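Multidrug resistance protein (Vibrio cholerae, PDB 1YC9) probably forms a trimeric outer-membrane channel of the outer membrane factor family, through which the cell exports several toxic compounds. Local coordinates at residues P285-S290 with P315-P320; A273-I278 with E335-E340. The protein carries 1 engineered substitution. All coordinates share one frame; numbering follows the deposited sequence.

Contact 1 (P285-S290 with P315-P320)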
ATOM      1  N   PRO A 285      35.734  11.354  20.482  1.00 21.40           N
ATOM      2  CA  PRO A 285      36.450  12.381  19.737  1.00 22.52           C
ATOM      3  C   PRO A 285      36.582  12.022  18.261  1.00 24.55           C
ATOM      4  O   PRO A 285      36.817  10.881  17.938  1.00 26.64           O
ATOM      5  CB  PRO A 285      37.795  12.467  20.427  1.00 22.95           C
ATOM      6  CG  PRO A 285      37.710  11.712  21.757  1.00 23.17           C
ATOM      7  CD  PRO A 285      36.523  10.826  21.629  1.00 20.43           C
ATOM      8  N   ASP A 286      36.335  12.969  17.393  1.00 23.60           N
ATOM      9  CA  ASP A 286      36.605  12.787  15.979  1.00 23.53           C
ATOM     10  C   ASP A 286      37.954  13.376  15.583  1.00 21.00           C
ATOM     11  O   ASP A 286      38.195  14.552  15.781  1.00 18.54           O
ATOM     12  CB  ASP A 286      35.500  13.485  15.235  1.00 26.02           C
ATOM     13  CG  ASP A 286      35.251  12.856  13.942  1.00 30.39           C
ATOM     14  OD1 ASP A 286      34.056  12.617  13.576  1.00 31.65           O
ATOM     15  OD2 ASP A 286      36.264  12.526  13.260  1.00 34.68           O
ATOM     16  N   VAL A 287      38.859  12.550  14.990  1.00 20.02           N
ATOM     17  CA  VAL A 287      40.195  12.998  14.682  1.00 19.92           C
ATOM     18  C   VAL A 287      40.336  12.999  13.138  1.00 20.26           C
ATOM     19  O   VAL A 287      39.973  12.014  12.491  1.00 17.84           O
ATOM     20  CB  VAL A 287      41.295  12.128  15.283  1.00 21.82           C
ATOM     21  CG1 VAL A 287      42.680  12.720  14.945  1.00 24.04           C
ATOM     22  CG2 VAL A 287      41.127  12.008  16.786  1.00 24.97           C
ATOM     23  N   THR A 288      40.747  14.138  12.598  1.00 19.00           N
ATOM     24  CA  THR A 288      40.794  14.339  11.147  1.00 19.86           C
ATOM     25  C   THR A 288      42.206  14.795  10.825  1.00 19.98           C
ATOM     26  O   THR A 288      43.030  15.071  11.734  1.00 22.85           O
ATOM     27  CB  THR A 288      39.734  15.337  10.689  1.00 21.22           C
ATOM     28  OG1 THR A 288      39.851  16.486  11.525  1.00 26.31           O
ATOM     29  CG2 THR A 288      38.320  14.812  10.929  1.00 19.52           C
ATOM     30  N   LEU A 289      42.564  14.712   9.551  1.00 18.44           N
ATOM     31  CA  LEU A 289      43.815  15.202   9.087  1.00 17.42           C
ATOM     32  C   LEU A 289      43.495  16.054   7.845  1.00 17.35           C
ATOM     33  O   LEU A 289      42.651  15.656   7.005  1.00 17.94           O
ATOM     34  CB  LEU A 289      44.705  14.048   8.685  1.00 18.44           C
ATOM     35  CG  LEU A 289      46.102  14.363   8.190  1.00 19.40           C
ATOM     36  CD1 LEU A 289      47.063  14.829   9.237  1.00 17.06           C
ATOM     37  CD2 LEU A 289      46.636  12.998   7.633  1.00 21.35           C
ATOM     38  N   SER A 290      44.107  17.230   7.785  1.00 16.22           N
ATOM     39  CA  SER A 290      43.935  18.147   6.647  1.00 17.21           C
ATOM     40  C   SER A 290      45.292  18.604   6.201  1.00 14.85           C
ATOM     41  O   SER A 290      46.248  18.694   6.976  1.00 15.69           O
ATOM     42  CB  SER A 290      43.123  19.432   7.070  1.00 17.09           C
ATOM     43  OG  SER A 290      41.812  18.991   7.322  1.00 26.09           O
ATOM     44  N   PRO A 315      46.723  17.195  12.165  1.00 15.72           N
ATOM     45  CA  PRO A 315      45.532  16.577  12.725  1.00 17.18           C
ATOM     46  C   PRO A 315      44.708  17.630  13.508  1.00 17.43           C
ATOM     47  O   PRO A 315      45.297  18.626  13.989  1.00 16.98           O
ATOM     48  CB  PRO A 315      46.117  15.505  13.634  1.00 17.94           C
ATOM     49  CG  PRO A 315      47.346  16.084  14.103  1.00 18.72           C
ATOM     50  CD  PRO A 315      47.928  16.883  12.964  1.00 17.23           C
ATOM     51  N   ALA A 316      43.398  17.436  13.548  1.00 18.07           N
ATOM     52  CA  ALA A 316      42.487  18.231  14.422  1.00 18.95           C
ATOM     53  C   ALA A 316      41.650  17.201  15.181  1.00 19.83           C
ATOM     54  O   ALA A 316      41.400  16.096  14.702  1.00 19.16           O
ATOM     55  CB  ALA A 316      41.626  19.144  13.618  1.00 19.62           C
ATOM     56  N   ILE A 317      41.171  17.537  16.378  1.00 18.86           N
ATOM     57  CA  ILE A 317      40.297  16.610  17.085  1.00 19.36           C
ATOM     58  C   ILE A 317      39.113  17.474  17.554  1.00 19.01           C
ATOM     59  O   ILE A 317      39.311  18.631  17.824  1.00 17.58           O
ATOM     60  CB  ILE A 317      41.068  15.927  18.237  1.00 21.87           C
ATOM     61  CG1 ILE A 317      40.162  15.035  19.069  1.00 25.72           C
ATOM     62  CG2 ILE A 317      41.678  16.953  19.195  1.00 25.31           C
ATOM     63  CD1 ILE A 317      40.904  14.023  19.874  1.00 28.42           C
ATOM     64  N   TYR A 318      37.916  16.935  17.488  1.00 19.18           N
ATOM     65  CA  TYR A 318      36.716  17.566  18.016  1.00 18.79           C
ATOM     66  C   TYR A 318      36.048  16.555  18.927  1.00 18.28           C
ATOM     67  O   TYR A 318      35.843  15.404  18.554  1.00 18.73           O
ATOM     68  CB  TYR A 318      35.783  18.017  16.897  1.00 19.10           C
ATOM     69  CG  TYR A 318      34.598  18.813  17.484  1.00 23.05           C
ATOM     70  CD1 TYR A 318      34.802  20.111  17.991  1.00 26.41           C
ATOM     71  CD2 TYR A 318      33.358  18.227  17.653  1.00 26.41           C
ATOM     72  CE1 TYR A 318      33.761  20.817  18.584  1.00 27.12           C
ATOM     73  CE2 TYR A 318      32.314  18.920  18.270  1.00 29.39           C
ATOM     74  CZ  TYR A 318      32.527  20.217  18.720  1.00 31.33           C
ATOM     75  OH  TYR A 318      31.478  20.903  19.315  1.00 29.90           O
ATOM     76  N   LEU A 319      35.656  16.968  20.129  1.00 17.79           N
ATOM     77  CA  LEU A 319      34.979  16.107  21.053  1.00 16.61           C
ATOM     78  C   LEU A 319      33.727  16.936  21.530  1.00 16.36           C
ATOM     79  O   LEU A 319      33.906  17.938  22.168  1.00 16.47           O
ATOM     80  CB  LEU A 319      35.828  15.825  22.250  1.00 18.45           C
ATOM     81  CG  LEU A 319      35.161  15.114  23.411  1.00 19.47           C
ATOM     82  CD1 LEU A 319      34.511  13.825  23.000  1.00 22.02           C
ATOM     83  CD2 LEU A 319      36.049  14.928  24.637  1.00 22.07           C
ATOM     84  N   PRO A 320      32.539  16.504  21.209  1.00 17.32           N
ATOM     85  CA  PRO A 320      31.327  17.173  21.681  1.00 16.71           C
ATOM     86  C   PRO A 320      31.292  17.017  23.186  1.00 16.57           C
ATOM     87  O   PRO A 320      31.619  15.964  23.670  1.00 16.77           O
ATOM     88  CB  PRO A 320      30.194  16.348  21.070  1.00 18.41           C
ATOM     89  CG  PRO A 320      30.845  15.397  20.051  1.00 21.50           C
ATOM     90  CD  PRO A 320      32.225  15.323  20.375  1.00 19.18           C
TER

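Contact 2 (A273-I278 with E335-E340)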
ATOM      1  N   ALA A 273      22.064  -2.456  13.355  1.00 17.21           N
ATOM      2  CA  ALA A 273      22.971  -2.682  14.444  1.00 18.27           C
ATOM      3  C   ALA A 273      24.209  -1.813  14.299  1.00 18.38           C
ATOM      4  O   ALA A 273      24.672  -1.205  15.241  1.00 19.42           O
ATOM      5  CB  ALA A 273      23.372  -4.202  14.509  1.00 18.32           C
ATOM      6  N   GLN A 274      24.757  -1.758  13.089  1.00 19.44           N
ATOM      7  CA  GLN A 274      25.933  -0.945  12.790  1.00 19.02           C
ATOM      8  C   GLN A 274      25.629   0.534  13.019  1.00 19.71           C
ATOM      9  O   GLN A 274      26.496   1.281  13.484  1.00 18.19           O
ATOM     10  CB  GLN A 274      26.359  -1.115  11.325  1.00 18.43           C
ATOM     11  CG  GLN A 274      26.977  -2.521  10.948  1.00 19.93           C
ATOM     12  CD  GLN A 274      28.156  -2.910  11.809  1.00 21.27           C
ATOM     13  OE1 GLN A 274      28.270  -4.046  12.250  1.00 24.71           O
ATOM     14  NE2 GLN A 274      29.039  -1.987  12.025  1.00 19.66           N
ATOM     15  N   GLN A 275      24.425   0.957  12.638  1.00 20.14           N
ATOM     16  CA  GLN A 275      23.993   2.337  12.840  1.00 20.26           C
ATOM     17  C   GLN A 275      23.887   2.707  14.339  1.00 19.64           C
ATOM     18  O   GLN A 275      24.087   3.876  14.699  1.00 18.82           O
ATOM     19  CB  GLN A 275      22.719   2.645  12.057  1.00 22.30           C
ATOM     20  CG  GLN A 275      22.937   2.545  10.566  1.00 25.53           C
ATOM     21  CD  GLN A 275      21.684   2.522   9.710  1.00 33.41           C
ATOM     22  OE1 GLN A 275      21.780   2.756   8.497  1.00 40.39           O
ATOM     23  NE2 GLN A 275      20.544   2.187  10.286  1.00 34.80           N
ATOM     24  N   VAL A 276      23.600   1.738  15.191  1.00 20.10           N
ATOM     25  CA  VAL A 276      23.627   1.934  16.626  1.00 19.43           C
ATOM     26  C   VAL A 276      25.070   2.206  17.001  1.00 20.71           C
ATOM     27  O   VAL A 276      25.361   3.101  17.808  1.00 19.93           O
ATOM     28  CB  VAL A 276      23.023   0.733  17.425  1.00 20.50           C
ATOM     29  CG1 VAL A 276      23.290   0.857  18.897  1.00 22.33           C
ATOM     30  CG2 VAL A 276      21.561   0.598  17.157  1.00 18.94           C
ATOM     31  N   GLY A 277      26.004   1.420  16.429  1.00 20.59           N
ATOM     32  CA  GLY A 277      27.391   1.683  16.678  1.00 20.59           C
ATOM     33  C   GLY A 277      27.856   3.071  16.264  1.00 19.10           C
ATOM     34  O   GLY A 277      28.642   3.671  16.973  1.00 20.92           O
ATOM     35  N   ILE A 278      27.436   3.532  15.104  1.00 18.10           N
ATOM     36  CA  ILE A 278      27.762   4.851  14.634  1.00 18.68           C
ATOM     37  C   ILE A 278      27.305   5.862  15.680  1.00 18.21           C
ATOM     38  O   ILE A 278      28.030   6.816  15.992  1.00 17.71           O
ATOM     39  CB  ILE A 278      27.074   5.146  13.312  1.00 17.35           C
ATOM     40  CG1 ILE A 278      27.695   4.286  12.146  1.00 21.31           C
ATOM     41  CG2 ILE A 278      27.173   6.606  12.934  1.00 18.64           C
ATOM     42  CD1 ILE A 278      26.863   4.311  10.904  1.00 22.24           C
ATOM     43  N   GLU A 335      18.741   3.077  18.154  1.00 18.98           N
ATOM     44  CA  GLU A 335      18.343   1.855  18.871  1.00 20.38           C
ATOM     45  C   GLU A 335      16.967   1.431  18.440  1.00 19.41           C
ATOM     46  O   GLU A 335      16.737   0.274  18.231  1.00 20.51           O
ATOM     47  CB  GLU A 335      18.352   2.014  20.406  1.00 19.39           C
ATOM     48  CG  GLU A 335      19.719   2.236  20.996  1.00 22.38           C
ATOM     49  CD  GLU A 335      19.683   2.662  22.457  1.00 27.19           C
ATOM     50  OE1 GLU A 335      20.787   2.812  23.064  1.00 29.17           O
ATOM     51  OE2 GLU A 335      18.543   2.873  22.993  1.00 29.87           O
ATOM     52  N   ALA A 336      16.046   2.382  18.314  1.00 18.86           N
ATOM     53  CA  ALA A 336      14.697   2.135  17.878  1.00 18.67           C
ATOM     54  C   ALA A 336      14.659   1.517  16.467  1.00 19.03           C
ATOM     55  O   ALA A 336      13.894   0.601  16.211  1.00 17.84           O
ATOM     56  CB  ALA A 336      13.932   3.371  17.885  1.00 19.50           C
ATOM     57  N   ARG A 337      15.473   2.035  15.578  1.00 18.80           N
ATOM     58  CA  ARG A 337      15.525   1.483  14.233  1.00 19.95           C
ATOM     59  C   ARG A 337      16.032   0.034  14.296  1.00 19.67           C
ATOM     60  O   ARG A 337      15.480  -0.818  13.582  1.00 20.61           O
ATOM     61  CB  ARG A 337      16.391   2.344  13.303  1.00 20.48           C
ATOM     62  CG  ARG A 337      16.690   1.695  11.975  1.00 21.82           C
ATOM     63  CD  ARG A 337      15.455   1.321  11.127  1.00 25.56           C
ATOM     64  NE  ARG A 337      15.829   0.431  10.022  1.00 25.52           N
ATOM     65  CZ  ARG A 337      15.106  -0.615   9.557  1.00 27.00           C
ATOM     66  NH1 ARG A 337      13.876  -0.891  10.004  1.00 23.81           N
ATOM     67  NH2 ARG A 337      15.591  -1.329   8.519  1.00 22.72           N
ATOM     68  N   TYR A 338      17.034  -0.248  15.127  1.00 19.55           N
ATOM     69  CA  TYR A 338      17.507  -1.636  15.298  1.00 20.49           C
ATOM     70  C   TYR A 338      16.421  -2.557  15.787  1.00 21.56           C
ATOM     71  O   TYR A 338      16.222  -3.658  15.281  1.00 20.34           O
ATOM     72  CB  TYR A 338      18.696  -1.706  16.222  1.00 21.10           C
ATOM     73  CG  TYR A 338      19.132  -3.094  16.504  1.00 22.62           C
ATOM     74  CD1 TYR A 338      19.006  -3.627  17.757  1.00 25.76           C
ATOM     75  CD2 TYR A 338      19.664  -3.898  15.486  1.00 24.62           C
ATOM     76  CE1 TYR A 338      19.384  -4.903  18.031  1.00 29.60           C
ATOM     77  CE2 TYR A 338      20.029  -5.194  15.752  1.00 25.18           C
ATOM     78  CZ  TYR A 338      19.904  -5.693  17.022  1.00 30.85           C
ATOM     79  OH  TYR A 338      20.279  -6.989  17.307  1.00 32.67           O
ATOM     80  N   GLN A 339      15.701  -2.100  16.805  1.00 21.32           N
ATOM     81  CA  GLN A 339      14.619  -2.874  17.374  1.00 21.73           C
ATOM     82  C   GLN A 339      13.522  -3.138  16.349  1.00 20.94           C
ATOM     83  O   GLN A 339      12.997  -4.258  16.288  1.00 22.94           O
ATOM     84  CB  GLN A 339      14.096  -2.147  18.634  1.00 21.88           C
ATOM     85  CG  GLN A 339      15.082  -2.202  19.764  1.00 25.55           C
ATOM     86  CD  GLN A 339      14.652  -1.384  20.999  1.00 32.24           C
ATOM     87  OE1 GLN A 339      14.018  -1.914  21.916  1.00 42.90           O
ATOM     88  NE2 GLN A 339      15.056  -0.154  21.049  1.00 25.90           N
ATOM     89  N   GLU A 340      13.173  -2.128  15.557  1.00 20.18           N
ATOM     90  CA  GLU A 340      12.235  -2.248  14.500  1.00 20.79           C
ATOM     91  C   GLU A 340      12.709  -3.293  13.482  1.00 20.74           C
ATOM     92  O   GLU A 340      11.932  -4.152  13.057  1.00 19.02           O
ATOM     93  CB  GLU A 340      12.076  -0.943  13.795  1.00 20.85           C
ATOM     94  CG  GLU A 340      11.103  -1.006  12.652  1.00 24.15           C
ATOM     95  CD  GLU A 340      11.044   0.268  11.887  1.00 28.86           C
ATOM     96  OE1 GLU A 340      12.127   0.779  11.469  1.00 30.98           O
ATOM     97  OE2 GLU A 340       9.926   0.745  11.693  1.00 31.52           O
TER
HETATM   98  O   HOH W   1      18.474   1.169   9.001  1.00 30.68           O

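Contact 1 (P285-S290 with P315-P320)
Strands 286-298 and 309-322 form an antiparallel beta hairpin, and at its open end D286 pairs with Y318 and T288 with A316 as hydrogen-bonded pairs. D286 N gives the shortest bond, 2.7 Å to Y318 O, with the donor in the carbonyl plane. T288 N meets A316 O at 2.9 Å, again in plane, whereas A316 N reaches T288 O from 45° above its carbonyl plane. Between these pairs V287 and I317 form a non-hydrogen-bonded pair, and CA-H groups lean on carbonyl oxygens: I317 CA lies 3.2 Å from D286 O.

On the face of V287, the tip of I317 does the packing. CG1 is anti to the backbone N (chi1 175°), and CD1 beyond it touches P285 CB at 3.5 Å and V287 CG2 at 3.7 Å. P285 and L319 lie side by side, P285 CD 3.9 Å from L319 CD1. The carboxylate of D286 turns away from the hairpin partner to a salt bridge with K117. Beyond I317 the sheet continues into an antiparallel strand of the second subunit, an edge-to-edge joining characteristic of the trimeric beta-barrel of outer membrane factors, to which each chain gives four strands.

Contact 2 (A273-I278 with E335-E340)
V276 and Y338 meet where the two helices pack, their side chains crossing obliquely, with V276 CG2 3.8 Å from Y338 CB. The same methyl stands 3.9 Å from E335 CA, so one branch of the valine touches two residues a helical turn apart. That branch lies anti to the carbonyl carbon of V276, while CG1 is anti to the backbone N (chi1 170°). One turn earlier, A273 meets the ring of Y338 at CD2 and CE2: its CB is 3.7 Å from Y338 CE2, and its backbone N is 3.5 Å from Y338 CD2.

The segment axes run at 170° to one another and approach to 8.4 Å, a close, almost antiparallel pairing of helices 260-281 and 326-391. Such pairing is how the long helices of outer membrane factors build the alpha-barrel that continues their channel. No direct hydrogen bond links the two segments. Instead a water accepts from Q275 NE2 at 2.6 Å and from R337 NE at 2.9 Å, lying in plane at the guanidinium edge.

R337 is steadied from its own helix: NH1 makes a salt bridge of 2.8 Å to E340 OE1, met from 45° above the carboxylate plane, and also bonds to Q344. These partners should limit rotation of the guanidinium and so help to place NE for the water. Further out, the carboxylate of E335 forms a salt bridge with K57 of the second subunit, while A336 packs on A54 of that subunit.

In the fold
The centres of contacts 1 and 2 are 24 Å apart, and their nearest atoms about 9 Å, so the two do not touch. Helix 260-281 is followed by strand 286-298, and strand 309-322 by helix 326-391. The chain therefore passes from one half of contact 2 through both halves of contact 1 and back to the other half of contact 2. The beta hairpin and the helix pair are thus successive levels of one continuous helix-strand-strand-helix run of chain, spanning the passage from alpha-barrel to beta-barrel. Both contacts also touch the second subunit, which places this run of chain at a subunit boundary in both parts of the trimer.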